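PDB 3NJA: probable GGDEF family protein from Chromobacterium violaceum, which is of unknown function but probably senses or relays a signal through its PAS domain to a GGDEF domain, the kind that makes cyclic di-GMP. Local coordinates for residues L30-S33 against Q34-D38; D52-F55 against Q56-P60; R67-L70 against D71-V74; Q103-A106 against S107-D111. One frame throughout, in Å; residues are numbered along the deposited sequence. Where two conformers were deposited one is given.

Contact 1: L30-S33 against Q34-D38; sequences LEWS and QAVHD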
loop_
_atom_site.group_PDB
_atom_site.type_symbol
_atom_site.label_atom_id
_atom_site.label_comp_id
_atom_site.label_asym_id
_atom_site.label_seq_id
_atom_site.Cartn_x
_atom_site.Cartn_y
_atom_site.Cartn_z
ATOM N N LEU B 30 19.008 4.313 -18.177
ATOM C CA LEU B 30 17.564 4.436 -18.239
ATOM C C LEU B 30 17.045 4.012 -19.615
ATOM O O LEU B 30 17.348 4.654 -20.616
ATOM C CB LEU B 30 17.146 5.875 -17.928
ATOM C CG LEU B 30 15.642 6.154 -18.032
ATOM C CD1 LEU B 30 14.872 5.259 -17.066
ATOM C CD2 LEU B 30 15.327 7.614 -17.767
ATOM N N GLU B 31 16.262 2.934 -19.664
ATOM C CA GLU B 31 15.753 2.430 -20.937
ATOM C C GLU B 31 14.383 2.995 -21.253
ATOM O O GLU B 31 13.450 2.866 -20.464
ATOM C CB GLU B 31 15.679 0.902 -20.943
ATOM C CG GLU B 31 16.999 0.201 -20.642
ATOM C CD GLU B 31 16.913 -1.328 -20.763
ATOM O OE1 GLU B 31 16.596 -2.009 -19.751
ATOM O OE2 GLU B 31 17.173 -1.847 -21.875
ATOM N N TRP B 32 14.262 3.616 -22.419
ATOM C CA TRP B 32 12.975 4.130 -22.860
ATOM C C TRP B 32 12.501 3.432 -24.115
ATOM O O TRP B 32 13.293 3.197 -25.018
ATOM C CB TRP B 32 13.070 5.625 -23.133
ATOM C CG TRP B 32 12.931 6.444 -21.908
ATOM C CD1 TRP B 32 12.822 5.990 -20.624
ATOM C CD2 TRP B 32 12.880 7.869 -21.836
ATOM N NE1 TRP B 32 12.704 7.048 -19.757
ATOM C CE2 TRP B 32 12.735 8.213 -20.477
ATOM C CE3 TRP B 32 12.937 8.887 -22.790
ATOM C CZ2 TRP B 32 12.654 9.539 -20.047
ATOM C CZ3 TRP B 32 12.856 10.205 -22.361
ATOM C CH2 TRP B 32 12.718 10.518 -21.002
ATOM N N SER B 33 11.213 3.096 -24.166
ATOM C CA SER B 33 10.604 2.696 -25.427
ATOM C C SER B 33 10.414 3.968 -26.239
ATOM O O SER B 33 10.296 5.048 -25.670
ATOM C CB SER B 33 9.256 2.008 -25.202
ATOM O OG SER B 33 8.257 2.932 -24.812
ATOM N N GLN B 34 10.387 3.852 -27.561
ATOM C CA GLN B 34 10.194 5.035 -28.401
ATOM C C GLN B 34 8.900 5.752 -28.007
ATOM O O GLN B 34 8.736 6.941 -28.258
ATOM C CB GLN B 34 10.197 4.673 -29.894
ATOM C CG GLN B 34 9.910 5.842 -30.847
ATOM C CD GLN B 34 10.987 6.925 -30.819
ATOM O OE1 GLN B 34 12.173 6.653 -31.017
ATOM N NE2 GLN B 34 10.570 8.163 -30.582
ATOM N N ALA B 35 7.994 5.025 -27.368
ATOM C CA ALA B 35 6.733 5.608 -26.931
ATOM C C ALA B 35 6.921 6.663 -25.840
ATOM O O ALA B 35 6.153 7.623 -25.770
ATOM C CB ALA B 35 5.775 4.518 -26.469
ATOM N N VAL B 36 7.932 6.477 -24.992
ATOM C CA VAL B 36 8.260 7.452 -23.951
ATOM C C VAL B 36 8.888 8.690 -24.583
ATOM O O VAL B 36 8.401 9.816 -24.416
ATOM C CB VAL B 36 9.252 6.876 -22.919
ATOM C CG1 VAL B 36 9.729 7.967 -21.978
ATOM C CG2 VAL B 36 8.624 5.711 -22.130
ATOM N N HIS B 37 9.972 8.467 -25.320
ATOM C CA HIS B 37 10.611 9.523 -26.087
ATOM C C HIS B 37 9.583 10.396 -26.773
ATOM O O HIS B 37 9.800 11.598 -26.959
ATOM C CB HIS B 37 11.533 8.929 -27.142
ATOM C CG HIS B 37 12.885 8.574 -26.619
ATOM N ND1 HIS B 37 13.834 9.524 -26.314
ATOM C CD2 HIS B 37 13.446 7.374 -26.341
ATOM C CE1 HIS B 37 14.925 8.924 -25.872
ATOM N NE2 HIS B 37 14.715 7.619 -25.881
ATOM N N ASP B 38 8.470 9.782 -27.162
ATOM C CA ASP B 38 7.429 10.498 -27.877
ATOM C C ASP B 38 6.643 11.396 -26.935
ATOM O O ASP B 38 6.289 12.512 -27.295
ATOM C CB ASP B 38 6.500 9.527 -28.615
ATOM C CG ASP B 38 7.139 8.939 -29.872
ATOM O OD1 ASP B 38 8.186 9.461 -30.320
ATOM O OD2 ASP B 38 6.592 7.953 -30.413
#
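At the strand-to-helix junction of the PAS fold, where strand 30-32 turns almost perpendicularly into helix 34-40, the indole of Trp32 meets Val36 and His37 from the first helical turn. Trp32 and His37 form a T-shaped pair, centroids 5.0 Å apart and planes at 75°: the CE3 edge of the indole points at the centre of the imidazole face, with Trp32 CE3 3.7 Å from His37 CE1. Val36 sends CG1, held anti to its backbone N (chi1 172°), over the centre of the six-membered indole ring as a CH-pi contact, though its modelled closeness is doubtful. Beyond this cluster, Phe47 stacks on Trp32, and Thr42 OG1 is hydrogen-bonded to His37 ND1. Ser33 is the N-cap: its OG accepts a weak bond from Ala35 N, a position itself less certain, while Ser33 O takes a firmer bond from Val36 N (2.8 Å) and a weak one from His37 N at 3.5 Å. At the start of the helix, exposed Gln34 bends at chi2 and gives NE2 to Asp38 OD1 (2.7 Å); that oxygen lies in the amide plane but is approached from above the carboxylate plane.

Contact 2: D52-F55 against Q56-P60; sequences DAYF and QRVHP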
loop_
_atom_site.group_PDB
_atom_site.type_symbol
_atom_site.label_atom_id
_atom_site.label_comp_id
_atom_site.label_asym_id
_atom_site.label_seq_id
_atom_site.Cartn_x
_atom_site.Cartn_y
_atom_site.Cartn_z
ATOM N N ASP B 52 19.208 11.805 -14.140
ATOM C CA ASP B 52 19.318 13.262 -14.120
ATOM C C ASP B 52 18.680 13.852 -15.358
ATOM O O ASP B 52 17.910 14.811 -15.269
ATOM C CB ASP B 52 20.757 13.766 -14.039
ATOM C CG ASP B 52 20.838 15.285 -14.195
ATOM O OD1 ASP B 52 20.166 15.989 -13.405
ATOM O OD2 ASP B 52 21.539 15.771 -15.114
ATOM N N ALA B 53 18.989 13.272 -16.516
ATOM C CA ALA B 53 18.446 13.771 -17.775
ATOM C C ALA B 53 16.940 13.872 -17.660
ATOM O O ALA B 53 16.317 14.823 -18.128
ATOM C CB ALA B 53 18.823 12.869 -18.923
ATOM N N TYR B 54 16.358 12.875 -17.014
ATOM C CA TYR B 54 14.921 12.839 -16.816
ATOM C C TYR B 54 14.479 14.042 -15.977
ATOM O O TYR B 54 13.484 14.694 -16.286
ATOM C CB TYR B 54 14.536 11.504 -16.170
ATOM C CG TYR B 54 13.322 11.541 -15.285
ATOM C CD1 TYR B 54 12.043 11.527 -15.828
ATOM C CD2 TYR B 54 13.452 11.572 -13.905
ATOM C CE1 TYR B 54 10.919 11.555 -15.019
ATOM C CE2 TYR B 54 12.333 11.583 -13.076
ATOM C CZ TYR B 54 11.071 11.577 -13.640
ATOM O OH TYR B 54 9.960 11.599 -12.825
ATOM N N PHE B 55 15.242 14.361 -14.939
ATOM C CA PHE B 55 14.833 15.419 -14.036
ATOM C C PHE B 55 14.948 16.798 -14.683
ATOM O O PHE B 55 14.175 17.686 -14.356
ATOM C CB PHE B 55 15.612 15.339 -12.725
ATOM C CG PHE B 55 14.986 14.428 -11.718
ATOM C CD1 PHE B 55 13.834 14.805 -11.056
ATOM C CD2 PHE B 55 15.543 13.187 -11.439
ATOM C CE1 PHE B 55 13.236 13.948 -10.119
ATOM C CE2 PHE B 55 14.963 12.333 -10.502
ATOM C CZ PHE B 55 13.806 12.713 -9.841
ATOM N N GLN B 56 15.906 16.957 -15.599
ATOM C CA GLN B 56 16.047 18.179 -16.393
ATOM C C GLN B 56 14.837 18.410 -17.300
ATOM O O GLN B 56 14.611 19.536 -17.772
ATOM C CB GLN B 56 17.332 18.141 -17.242
ATOM C CG GLN B 56 18.626 18.094 -16.447
ATOM C CD GLN B 56 18.721 19.219 -15.423
ATOM O OE1 GLN B 56 19.173 19.002 -14.296
ATOM N NE2 GLN B 56 18.284 20.427 -15.807
ATOM N N ARG B 57 14.064 17.347 -17.543
ATOM C CA ARG B 57 12.888 17.428 -18.421
ATOM C C ARG B 57 11.599 17.563 -17.617
ATOM O O ARG B 57 10.508 17.731 -18.175
ATOM C CB ARG B 57 12.814 16.222 -19.364
ATOM C CG ARG B 57 13.857 16.227 -20.487
ATOM C CD ARG B 57 13.331 16.938 -21.731
ATOM N NE ARG B 57 14.024 18.195 -22.004
ATOM C CZ ARG B 57 13.523 19.189 -22.737
ATOM N NH1 ARG B 57 12.313 19.082 -23.270
ATOM N NH2 ARG B 57 14.231 20.296 -22.933
ATOM N N VAL B 58 11.738 17.501 -16.298
ATOM C CA VAL B 58 10.600 17.571 -15.395
ATOM C C VAL B 58 10.397 19.004 -14.943
ATOM O O VAL B 58 11.360 19.668 -14.572
ATOM C CB VAL B 58 10.839 16.713 -14.134
ATOM C CG1 VAL B 58 9.704 16.910 -13.138
ATOM C CG2 VAL B 58 10.981 15.236 -14.499
ATOM N N HIS B 59 9.149 19.467 -14.954
ATOM C CA HIS B 59 8.826 20.819 -14.496
ATOM C C HIS B 59 9.614 21.169 -13.242
ATOM O O HIS B 59 9.650 20.404 -12.283
ATOM C CB HIS B 59 7.321 20.980 -14.244
ATOM C CG HIS B 59 6.864 22.405 -14.203
ATOM N ND1 HIS B 59 7.237 23.277 -13.203
ATOM C CD2 HIS B 59 6.067 23.112 -15.041
ATOM C CE1 HIS B 59 6.689 24.460 -13.427
ATOM N NE2 HIS B 59 5.970 24.384 -14.534
ATOM N N PRO B 60 10.279 22.327 -13.260
ATOM C CA PRO B 60 11.085 22.765 -12.121
ATOM C C PRO B 60 10.289 22.789 -10.823
ATOM O O PRO B 60 10.863 22.500 -9.777
ATOM C CB PRO B 60 11.500 24.195 -12.507
ATOM C CG PRO B 60 10.690 24.538 -13.749
ATOM C CD PRO B 60 10.417 23.228 -14.413
#
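Just past helix 51-56, Val58 lays its CG2 methyl over the Tyr54 ring, and this is the tight side of the contact. Val58 CG2 stands 3.9 Å from the Tyr54 ring centroid, over one face and shifted toward the rim, with Tyr54 CE1 the nearest ring atom at 3.7 Å. The valine puts that methyl beside its backbone N, with CG1 anti to N (chi1 174°). Phe55 joins from the same helix, its ring face receiving the Tyr54 CE2 edge, and Arg67 adds a cation-pi contact to the phenyl ring. The backbone marks the run-out of the helix that precedes helix 63-74 in the PAS fold: Gln56 N still bonds four residues back to Asp52 O (3.0 Å), but Arg57 N reaches Tyr54 O at 3.0 Å with just a weak link to Ala53 O, and Val58 N bonds to Phe55 O at 3.1 Å. The last two stronger bonds thus span three residues. On the solvent side the packing is thin. Asp52 and Gln56 are exposed and cross at a slant, Gln56 CG passing Asp52 O at 3.6 Å. Arg57 brushes Ala53 O with its CG before its chain bends away, and it packs on Arg88 of the second subunit, as Val58 does on that subunit's Arg85.

Contact 3: R67-L70 against D71-V74; sequences RREL and DRHV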
loop_
_atom_site.group_PDB
_atom_site.type_symbol
_atom_site.label_atom_id
_atom_site.label_comp_id
_atom_site.label_asym_id
_atom_site.label_seq_id
_atom_site.Cartn_x
_atom_site.Cartn_y
_atom_site.Cartn_z
ATOM N N ARG B 67 11.164 13.689 -6.268
ATOM C CA ARG B 67 12.286 13.044 -5.598
ATOM C C ARG B 67 11.873 12.475 -4.247
ATOM O O ARG B 67 12.171 11.323 -3.942
ATOM C CB ARG B 67 13.490 13.973 -5.462
ATOM C CG ARG B 67 14.409 13.887 -6.676
ATOM C CD ARG B 67 15.733 14.589 -6.460
ATOM N NE ARG B 67 16.364 14.931 -7.739
ATOM C CZ ARG B 67 16.217 16.101 -8.362
ATOM N NH1 ARG B 67 15.471 17.066 -7.824
ATOM N NH2 ARG B 67 16.819 16.307 -9.526
ATOM N N ARG B 68 11.173 13.275 -3.454
ATOM C CA ARG B 68 10.731 12.827 -2.145
ATOM C C ARG B 68 9.738 11.667 -2.230
ATOM O O ARG B 68 9.817 10.733 -1.446
ATOM C CB ARG B 68 10.128 13.979 -1.347
ATOM C CG ARG B 68 11.147 14.944 -0.805
ATOM C CD ARG B 68 10.471 16.083 -0.046
ATOM N NE ARG B 68 9.383 16.718 -0.793
ATOM C CZ ARG B 68 9.439 17.947 -1.311
ATOM N NH1 ARG B 68 10.541 18.673 -1.179
ATOM N NH2 ARG B 68 8.390 18.457 -1.957
ATOM N N GLU B 69 8.810 11.726 -3.181
ATOM C CA GLU B 69 7.788 10.691 -3.288
ATOM C C GLU B 69 8.386 9.362 -3.712
ATOM O O GLU B 69 7.937 8.303 -3.265
ATOM C CB GLU B 69 6.675 11.110 -4.248
ATOM C CG GLU B 69 5.830 12.283 -3.732
ATOM C CD GLU B 69 4.655 12.628 -4.645
ATOM O OE1 GLU B 69 3.881 13.554 -4.303
ATOM O OE2 GLU B 69 4.507 11.974 -5.703
ATOM N N LEU B 70 9.390 9.415 -4.582
ATOM C CA LEU B 70 10.128 8.215 -4.952
ATOM C C LEU B 70 10.780 7.680 -3.703
ATOM O O LEU B 70 10.489 6.567 -3.264
ATOM C CB LEU B 70 11.203 8.535 -5.979
ATOM C CG LEU B 70 10.645 9.063 -7.299
ATOM C CD1 LEU B 70 11.745 9.697 -8.151
ATOM C CD2 LEU B 70 9.930 7.939 -8.049
ATOM N N ASP B 71 11.647 8.494 -3.117
ATOM C CA ASP B 71 12.405 8.078 -1.949
ATOM C C ASP B 71 11.487 7.548 -0.872
ATOM O O ASP B 71 11.827 6.609 -0.168
ATOM C CB ASP B 71 13.239 9.234 -1.405
ATOM C CG ASP B 71 14.350 9.644 -2.356
ATOM O OD1 ASP B 71 14.583 8.919 -3.351
ATOM O OD2 ASP B 71 14.988 10.690 -2.108
ATOM N N ARG B 72 10.314 8.147 -0.746
ATOM C CA ARG B 72 9.378 7.704 0.268
ATOM C C ARG B 72 8.857 6.281 -0.011
ATOM O O ARG B 72 8.605 5.512 0.915
ATOM C CB ARG B 72 8.226 8.693 0.395
ATOM C CG ARG B 72 7.465 8.535 1.681
ATOM C CD ARG B 72 6.464 9.646 1.900
ATOM N NE ARG B 72 7.071 10.971 2.051
ATOM C CZ ARG B 72 6.960 11.943 1.153
ATOM N NH1 ARG B 72 6.284 11.726 0.024
ATOM N NH2 ARG B 72 7.525 13.126 1.380
ATOM N N HIS B 73 8.717 5.936 -1.287
ATOM C CA HIS B 73 8.162 4.648 -1.680
ATOM C C HIS B 73 9.218 3.555 -1.776
ATOM O O HIS B 73 9.002 2.430 -1.327
ATOM C CB HIS B 73 7.427 4.767 -3.012
ATOM C CG HIS B 73 6.035 5.299 -2.884
ATOM N ND1 HIS B 73 5.763 6.642 -2.713
ATOM C CD2 HIS B 73 4.837 4.675 -2.909
ATOM C CE1 HIS B 73 4.455 6.815 -2.632
ATOM N NE2 HIS B 73 3.870 5.639 -2.755
ATOM N N VAL B 74 10.351 3.893 -2.374
ATOM C CA VAL B 74 11.447 2.952 -2.556
ATOM C C VAL B 74 12.206 2.692 -1.250
ATOM O O VAL B 74 12.710 1.593 -1.024
ATOM C CB VAL B 74 12.442 3.459 -3.663
ATOM C CG1 VAL B 74 12.799 4.902 -3.439
ATOM C CG2 VAL B 74 13.712 2.623 -3.700
#
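The imidazole of His73 meets Glu69 O at its edge, near the ring plane, and ND1 donates to that carbonyl at 2.8 Å with an N-H...O angle of 154°. A chi1 of -82° places the ring beside its own backbone N, close enough to the preceding turn for this bond. His73 N donates to Glu69 O as well (3.2 Å), from the other face of the carbonyl, so the oxygen accepts two bonds, and the one from ND1 limits rotation of the ring; Phe80 of the second subunit stacks on the imidazole. The Arg72 guanidinium has Arg68 O over one face, 3.9 Å above the plane and displaced toward the rim. In this final stretch of helix 63-74, which packs against two other subunits of the assembly, Arg72 leaves the backbone anti to N and then bends at chi3. That fold carries NH1 alongside Glu69 CG (3.8 Å) and NH2 to Arg68 CB (3.9 Å). Arg68 and Arg72 converge on one carboxylate, both forming salt bridges to Glu83 of the third subunit, while the Glu69 carboxylate turns to Arg65. Regular helical bonds run beneath: Asp71 N to Arg67 O at 3.0 Å, nearly straight, and Arg72 N to Arg68 O at 2.7 Å.

Contact 4: Q103-A106 against S107-D111; sequences QRQA and SGQVD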
loop_
_atom_site.group_PDB
_atom_site.type_symbol
_atom_site.label_atom_id
_atom_site.label_comp_id
_atom_site.label_asym_id
_atom_site.label_seq_id
_atom_site.Cartn_x
_atom_site.Cartn_y
_atom_site.Cartn_z
ATOM N N GLN B 103 12.784 -0.634 8.012
ATOM C CA GLN B 103 13.712 0.477 8.143
ATOM C C GLN B 103 14.958 0.149 7.342
ATOM O O GLN B 103 15.714 -0.773 7.687
ATOM C CB GLN B 103 14.042 0.751 9.614
ATOM C CG GLN B 103 15.521 0.635 9.990
ATOM C CD GLN B 103 16.114 1.956 10.458
ATOM O OE1 GLN B 103 17.324 2.064 10.675
ATOM N NE2 GLN B 103 15.265 2.970 10.611
ATOM N N ARG B 104 15.155 0.891 6.252
ATOM C CA ARG B 104 16.220 0.575 5.313
ATOM C C ARG B 104 17.441 1.440 5.531
ATOM O O ARG B 104 17.413 2.393 6.304
ATOM C CB ARG B 104 15.726 0.716 3.878
ATOM C CG ARG B 104 14.612 -0.242 3.553
ATOM C CD ARG B 104 14.270 -0.202 2.093
ATOM N NE ARG B 104 13.070 -0.973 1.796
ATOM C CZ ARG B 104 13.058 -2.289 1.612
ATOM N NH1 ARG B 104 14.188 -2.982 1.712
ATOM N NH2 ARG B 104 11.918 -2.910 1.325
ATOM N N GLN B 105 18.524 1.071 4.861
ATOM C CA GLN B 105 19.714 1.891 4.827
ATOM C C GLN B 105 19.634 2.609 3.498
ATOM O O GLN B 105 18.889 2.168 2.617
ATOM C CB GLN B 105 20.947 1.007 4.891
ATOM C CG GLN B 105 20.796 -0.138 5.884
ATOM C CD GLN B 105 22.111 -0.823 6.192
ATOM O OE1 GLN B 105 22.737 -1.422 5.311
ATOM N NE2 GLN B 105 22.543 -0.735 7.451
ATOM N N ALA B 106 20.372 3.710 3.349
ATOM C CA ALA B 106 20.326 4.485 2.110
ATOM C C ALA B 106 20.457 3.565 0.895
ATOM O O ALA B 106 19.992 3.893 -0.206
ATOM C CB ALA B 106 21.412 5.535 2.100
ATOM N N SER B 107 21.073 2.405 1.131
ATOM C CA SER B 107 21.314 1.370 0.121
ATOM C C SER B 107 20.069 0.580 -0.312
ATOM O O SER B 107 20.040 0.017 -1.408
ATOM C CB SER B 107 22.365 0.387 0.648
ATOM O OG SER B 107 23.044 0.932 1.769
ATOM N N GLY B 108 19.056 0.527 0.552
ATOM C CA GLY B 108 17.845 -0.237 0.282
ATOM C C GLY B 108 17.804 -1.462 1.177
ATOM O O GLY B 108 16.740 -1.948 1.566
ATOM N N GLN B 109 18.993 -1.954 1.498
ATOM C CA GLN B 109 19.178 -3.014 2.473
ATOM C C GLN B 109 18.349 -2.762 3.720
ATOM O O GLN B 109 18.387 -1.666 4.291
ATOM C CB GLN B 109 20.644 -3.074 2.874
ATOM C CG GLN B 109 21.122 -4.451 3.239
ATOM C CD GLN B 109 22.445 -4.761 2.580
ATOM O OE1 GLN B 109 22.919 -5.897 2.616
ATOM N NE2 GLN B 109 23.051 -3.743 1.962
ATOM N N VAL B 110 17.608 -3.772 4.163
ATOM C CA VAL B 110 16.794 -3.574 5.354
ATOM C C VAL B 110 17.632 -3.732 6.613
ATOM O O VAL B 110 18.243 -4.770 6.843
ATOM C CB VAL B 110 15.547 -4.466 5.384
ATOM C CG1 VAL B 110 15.749 -5.697 4.504
ATOM C CG2 VAL B 110 15.199 -4.823 6.828
ATOM N N ASP B 111 17.671 -2.669 7.407
ATOM C CA ASP B 111 18.463 -2.635 8.627
ATOM C C ASP B 111 17.722 -3.331 9.771
ATOM O O ASP B 111 18.254 -4.229 10.411
ATOM C CB ASP B 111 18.776 -1.186 9.001
ATOM C CG ASP B 111 19.807 -1.079 10.106
ATOM O OD1 ASP B 111 19.489 -0.480 11.155
ATOM O OD2 ASP B 111 20.933 -1.592 9.928
#
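Arg104 and Val110 face each other as an antiparallel non-hydrogen-bonded pair at the end of the hairpin made by strands 93-104 and 110-119, their side chains diverging. Backbone bonds define the bend. Asp111 N donates to Gln103 O (2.7 Å). Gln105 N donates to Gln109 O (2.8 Å), and Gly108 N closes the type I turn on Gln105 O at 2.6 Å. Gly108 follows with a positive phi of 109°, a conformation natural to glycine, so the reversal is a type I turn with a G1 bulge. Gln109 O also receives a CA-H...O contact from Arg104 CA. Among side-chain bonds, Arg104 NH1 reaches back to Gly108 O at 2.8 Å, nearly along the C=O axis and with the oxygen close to the guanidinium plane; the chain stretches straight from CG to NE to get there, its CD passing the same oxygen. Looser polar and van der Waals contacts cover the other face: Gln105 CG lies 3.3 Å from Gln109 O, and Gln105 NE2 stands 3.1 Å from Asp111 OD2, the amide and carboxylate planes 13° apart. Strand 80-87 flanks strand 93-104 across the sheet, while from the second subunit Val74, at the end of helix 63-74, takes a hydrogen bond from Arg104 NH2, and Met25 packs on Val110.

Overall arrangement
The four contacts follow one another along an extended chain. Contacts 1 and 2, centres 15 Å apart, touch where Leu30 CD2 lies 4.3 Å from Tyr54 CB, and each of Trp32 and Tyr54 has bound glycerol about 4 Å from its side chain, probably from the crystallisation liquor though it may mark a pocket. Contact 2 leads on to contact 3, centres 16 Å apart, with Phe55 CZ 4.0 Å from Leu70 CD1. Contacts 3 and 4 meet at Val74 O and Arg104 NE, 3.8 Å apart. Contacts 1 and 4, centres 30 Å apart, lie on opposite sides of the chain's centre. All four touch the second subunit, consistent with a PAS fold completed by exchange between chains.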